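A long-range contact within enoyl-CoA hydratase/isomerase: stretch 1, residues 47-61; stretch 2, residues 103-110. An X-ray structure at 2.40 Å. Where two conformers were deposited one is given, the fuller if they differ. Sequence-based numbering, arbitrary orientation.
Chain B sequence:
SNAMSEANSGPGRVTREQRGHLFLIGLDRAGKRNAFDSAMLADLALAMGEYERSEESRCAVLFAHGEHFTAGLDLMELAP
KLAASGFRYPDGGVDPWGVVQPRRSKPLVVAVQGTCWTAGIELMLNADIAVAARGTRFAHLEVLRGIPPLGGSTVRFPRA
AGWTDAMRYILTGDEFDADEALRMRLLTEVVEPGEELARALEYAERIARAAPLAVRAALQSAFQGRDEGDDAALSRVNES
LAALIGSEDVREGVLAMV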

# COMPACT_ATOMS: atom_id res chain seq x y z
N ALA B 47 -0.18 -15.52 26.48
CA ALA B 47 -1.36 -14.68 26.59
C ALA B 47 -2.11 -14.57 25.24
O ALA B 47 -3.34 -14.65 25.22
N MSE B 48 -1.39 -14.40 24.14
CA MSE B 48 -2.07 -14.39 22.84
C MSE B 48 -2.68 -15.75 22.49
O MSE B 48 -3.81 -15.82 22.05
N GLY B 49 -1.92 -16.82 22.71
CA GLY B 49 -2.43 -18.17 22.48
C GLY B 49 -3.72 -18.39 23.26
O GLY B 49 -4.69 -18.96 22.76
N GLU B 50 -3.76 -17.91 24.48
CA GLU B 50 -4.93 -18.12 25.30
C GLU B 50 -6.15 -17.28 24.80
O GLU B 50 -7.30 -17.76 24.85
N TYR B 51 -5.90 -16.06 24.35
CA TYR B 51 -6.91 -15.26 23.65
C TYR B 51 -7.46 -16.04 22.44
O TYR B 51 -8.66 -16.17 22.28
N GLU B 52 -6.57 -16.55 21.59
CA GLU B 52 -7.01 -17.36 20.46
C GLU B 52 -7.96 -18.50 20.85
O GLU B 52 -8.91 -18.83 20.12
N ARG B 53 -7.71 -19.13 21.99
CA ARG B 53 -8.51 -20.30 22.36
C ARG B 53 -9.70 -19.95 23.23
O ARG B 53 -10.47 -20.83 23.57
N SER B 54 -9.81 -18.68 23.61
CA SER B 54 -10.90 -18.15 24.43
C SER B 54 -12.14 -17.86 23.58
O SER B 54 -12.31 -16.78 23.00
N GLU B 55 -13.00 -18.86 23.52
CA GLU B 55 -14.28 -18.83 22.85
C GLU B 55 -15.04 -17.51 22.87
O GLU B 55 -15.65 -17.16 21.88
N GLU B 56 -15.03 -16.83 24.01
CA GLU B 56 -15.85 -15.65 24.24
C GLU B 56 -15.07 -14.36 24.19
O GLU B 56 -15.60 -13.28 24.47
N SER B 57 -13.79 -14.42 23.88
CA SER B 57 -13.08 -13.18 23.70
C SER B 57 -13.27 -12.84 22.23
O SER B 57 -13.11 -13.69 21.36
N ARG B 58 -13.67 -11.61 21.97
CA ARG B 58 -13.94 -11.19 20.62
C ARG B 58 -12.92 -10.21 20.16
O ARG B 58 -12.79 -9.97 18.97
N CYS B 59 -12.20 -9.63 21.10
CA CYS B 59 -11.14 -8.72 20.76
C CYS B 59 -10.11 -8.66 21.91
O CYS B 59 -10.45 -8.75 23.10
N ALA B 60 -8.85 -8.53 21.56
CA ALA B 60 -7.81 -8.45 22.56
C ALA B 60 -7.33 -6.99 22.62
O ALA B 60 -7.20 -6.34 21.58
N VAL B 61 -7.06 -6.48 23.81
CA VAL B 61 -6.40 -5.17 23.90
C VAL B 61 -5.02 -5.30 24.54
O VAL B 61 -4.88 -5.71 25.71
N ARG B 103 -0.48 -17.68 12.95
CA ARG B 103 -0.85 -16.29 12.99
C ARG B 103 -2.14 -16.19 13.81
O ARG B 103 -2.95 -17.15 13.84
N ARG B 104 -2.34 -15.07 14.49
CA ARG B 104 -3.62 -14.83 15.13
C ARG B 104 -4.73 -14.89 14.10
O ARG B 104 -4.50 -14.83 12.88
N SER B 105 -5.95 -15.00 14.57
CA SER B 105 -7.06 -15.02 13.65
C SER B 105 -8.23 -14.21 14.20
O SER B 105 -9.29 -14.24 13.64
N LYS B 106 -8.01 -13.53 15.32
CA LYS B 106 -8.98 -12.63 15.92
C LYS B 106 -8.34 -11.25 16.09
O LYS B 106 -7.14 -11.11 15.93
N PRO B 107 -9.15 -10.23 16.37
CA PRO B 107 -8.67 -8.84 16.28
C PRO B 107 -7.79 -8.42 17.42
O PRO B 107 -7.98 -8.87 18.51
N LEU B 108 -6.86 -7.52 17.16
CA LEU B 108 -6.04 -6.99 18.24
C LEU B 108 -5.99 -5.48 18.14
O LEU B 108 -5.80 -4.92 17.07
N VAL B 109 -6.20 -4.82 19.26
CA VAL B 109 -6.16 -3.39 19.34
C VAL B 109 -5.01 -3.10 20.29
O VAL B 109 -4.83 -3.81 21.28
N VAL B 110 -4.23 -2.07 20.00
CA VAL B 110 -3.13 -1.77 20.86
C VAL B 110 -3.10 -0.30 21.28
O VAL B 110 -3.32 0.61 20.46

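The apolar centre of this contact lies along two parallel strands, whose segments here are residues 59-61 and 108-110. Ala60 pairs with Leu108, and their side chains share one face of the sheet. Leu108 has chi1 t and chi2 p. This brings Leu108 CD1 to 3.9 Å from Ala60 CB. On the same side chain, Leu108 CD2 lies 4.3 Å from Met48 CE. Met48 is a selenomethionine on the helix, and its CA-to-CB bond points toward the second stretch. Its chi1 is off-well at -138°, and chi2 and chi3 are both p. Two conformers were deposited for this residue and one is given.

Val61 pairs with Val109 on the other face of the sheet. Both valines have chi1 t. Cys59, also with chi1 t, bridges two residues of the second stretch. Cys59 SG is 3.8 Å from Val109 CG2 and 3.9 Å from Pro107 CB. These are ordinary van der Waals contacts between buried groups.

The backbone holds these side chains in register. Ala60 N donates to Pro107 O at 3.2 Å, and Val109 N donates to Ala60 O at 2.9 Å. Both bonds are close to straight. Pro107 packs its ring against the first stretch. Pro107 CD sits 3.4 Å from Arg58 O. The CA-to-CB bond of Arg58 points away from the second stretch.

Tyr51 links the apolar region to the polar one. Its CA-to-CB bond points sideways, but with chi1 t and chi2 58° the end of the side chain comes nearer the second stretch. The hydroxyl makes a weak hydrogen bond from Tyr51 OH to Pro107 O, 2.7 Å long. Pro107 O therefore accepts from both Tyr51 and Ala60.

Lys106 buries more area against the first stretch than any other residue of the second. Its CA-to-CB bond points toward the first stretch. Chi1 is m, chi2 t, chi3 off-well at -96° and chi4 t. This path carries CE over one face of the Tyr51 ring. Lys106 NZ lies 4.5 Å from the centroid of the Tyr51 ring, an off-centre cation-pi contact. The ammonium group ends among backbone carbonyls of the helix and the turn that follows. Lys106 NZ donates to Tyr51 O and to Ser57 O, each at 2.9 Å. Ser54 to Ser57 form a type I turn, so the lysine tethers this turn to the helix. Ser54 OG and Ser57 OG add a hydrogen bond of 2.7 Å within the turn.

Glu52 forms the outer polar edge. Its chi1 and chi2 are both m, which brings the carboxylate nearer the second stretch. Ser105 N donates to Glu52 OE1 at 2.9 Å, and Ser105 OG, with chi1 p, donates to Glu52 OE2 at 2.8 Å. Glu52 thus holds one serine at two points. Glu52 OE1 also lies 3.2 Å from Arg104 CB. The end of the Arg104 side chain leads away, and Arg104 NH1 donates to Lys106 O at 2.9 Å within its own stretch.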

# COMPACT_ATOMS: atom_id res chain seq x y z
CB ALA B 47 -0.99 -13.30 27.10
CB MSE B 48 -1.17 -13.92 21.72
CG MSE B 48 -1.91 -13.00 20.78
SE MSE B 48 -2.14 -11.23 21.57
CE MSE B 48 -0.38 -10.47 21.15
CB GLU B 50 -4.60 -17.89 26.78
CG GLU B 50 -5.76 -17.29 27.61
CD GLU B 50 -5.38 -16.96 29.09
OE1 GLU B 50 -4.19 -16.59 29.37
OE2 GLU B 50 -6.30 -17.06 29.96
CB TYR B 51 -6.33 -13.92 23.19
CG TYR B 51 -7.19 -13.13 22.17
CD1 TYR B 51 -8.48 -12.76 22.48
CD2 TYR B 51 -6.66 -12.70 20.94
CE1 TYR B 51 -9.27 -12.04 21.57
CE2 TYR B 51 -7.42 -11.98 20.04
CZ TYR B 51 -8.73 -11.66 20.36
OH TYR B 51 -9.50 -10.94 19.49
CB GLU B 52 -5.82 -17.96 19.72
CG GLU B 52 -5.01 -16.95 18.92
CD GLU B 52 -5.75 -16.50 17.68
OE1 GLU B 52 -5.84 -15.26 17.47
OE2 GLU B 52 -6.24 -17.39 16.93
CB ARG B 53 -7.64 -21.35 23.06
CG ARG B 53 -6.85 -22.20 22.08
CD ARG B 53 -5.88 -23.09 22.82
NE ARG B 53 -4.53 -22.55 22.75
CZ ARG B 53 -3.90 -21.96 23.75
NH1 ARG B 53 -2.67 -21.53 23.57
NH2 ARG B 53 -4.51 -21.83 24.93
CB SER B 54 -10.44 -16.87 25.08
OG SER B 54 -11.38 -16.38 26.01
CB GLU B 55 -15.17 -19.90 23.48
CG GLU B 55 -14.64 -21.31 23.31
CD GLU B 55 -14.61 -21.74 21.85
OE1 GLU B 55 -13.99 -21.04 21.01
OE2 GLU B 55 -15.22 -22.79 21.53
CB GLU B 56 -16.57 -15.74 25.59
CG GLU B 56 -16.32 -17.03 26.37
CD GLU B 56 -15.06 -16.98 27.24
OE1 GLU B 56 -14.34 -18.00 27.30
OE2 GLU B 56 -14.81 -15.93 27.88
CB SER B 57 -11.61 -13.36 24.05
OG SER B 57 -11.46 -13.77 25.40
CB ARG B 58 -15.31 -10.57 20.50
CG ARG B 58 -16.40 -11.59 20.56
CD ARG B 58 -17.75 -10.90 20.64
NE ARG B 58 -18.86 -11.81 20.89
CZ ARG B 58 -20.07 -11.66 20.36
NH1 ARG B 58 -20.31 -10.64 19.54
NH2 ARG B 58 -21.04 -12.53 20.63
CB CYS B 59 -11.74 -7.35 20.49
SG CYS B 59 -10.62 -6.14 19.72
CB ALA B 60 -6.70 -9.38 22.17
CB VAL B 61 -7.23 -4.19 24.74
CG1 VAL B 61 -6.54 -2.86 24.76
CG2 VAL B 61 -8.65 -4.10 24.18
CB ARG B 103 -1.04 -15.82 11.55
CG ARG B 103 -1.89 -14.58 11.35
CD ARG B 103 -2.76 -14.72 10.09
NE ARG B 103 -2.02 -14.83 8.84
CZ ARG B 103 -2.50 -15.35 7.70
NH1 ARG B 103 -3.75 -15.83 7.65
NH2 ARG B 103 -1.73 -15.38 6.61
CB ARG B 104 -3.66 -13.48 15.86
CG ARG B 104 -3.59 -12.26 14.95
CD ARG B 104 -3.51 -10.94 15.78
NE ARG B 104 -3.19 -9.84 14.87
CZ ARG B 104 -4.11 -9.06 14.29
NH1 ARG B 104 -5.40 -9.26 14.56
NH2 ARG B 104 -3.75 -8.08 13.46
CB SER B 105 -7.47 -16.48 13.42
OG SER B 105 -7.85 -17.06 14.64
CB LYS B 106 -9.43 -13.17 17.27
CG LYS B 106 -10.17 -14.47 17.17
CD LYS B 106 -10.95 -14.72 18.45
CE LYS B 106 -10.22 -15.61 19.43
NZ LYS B 106 -10.99 -15.61 20.71
CB PRO B 107 -9.98 -8.01 16.31
CG PRO B 107 -11.00 -8.94 15.79
CD PRO B 107 -10.63 -10.30 16.32
CB LEU B 108 -4.64 -7.58 18.15
CG LEU B 108 -3.57 -6.98 19.07
CD1 LEU B 108 -3.86 -7.38 20.46
CD2 LEU B 108 -2.30 -7.60 18.63
CB VAL B 109 -7.45 -2.83 19.95
CG1 VAL B 109 -7.25 -1.36 20.39
CG2 VAL B 109 -8.60 -2.96 18.97
CB VAL B 110 -1.78 -2.19 20.22
CG1 VAL B 110 -1.45 -1.29 18.96
CG2 VAL B 110 -0.70 -2.07 21.27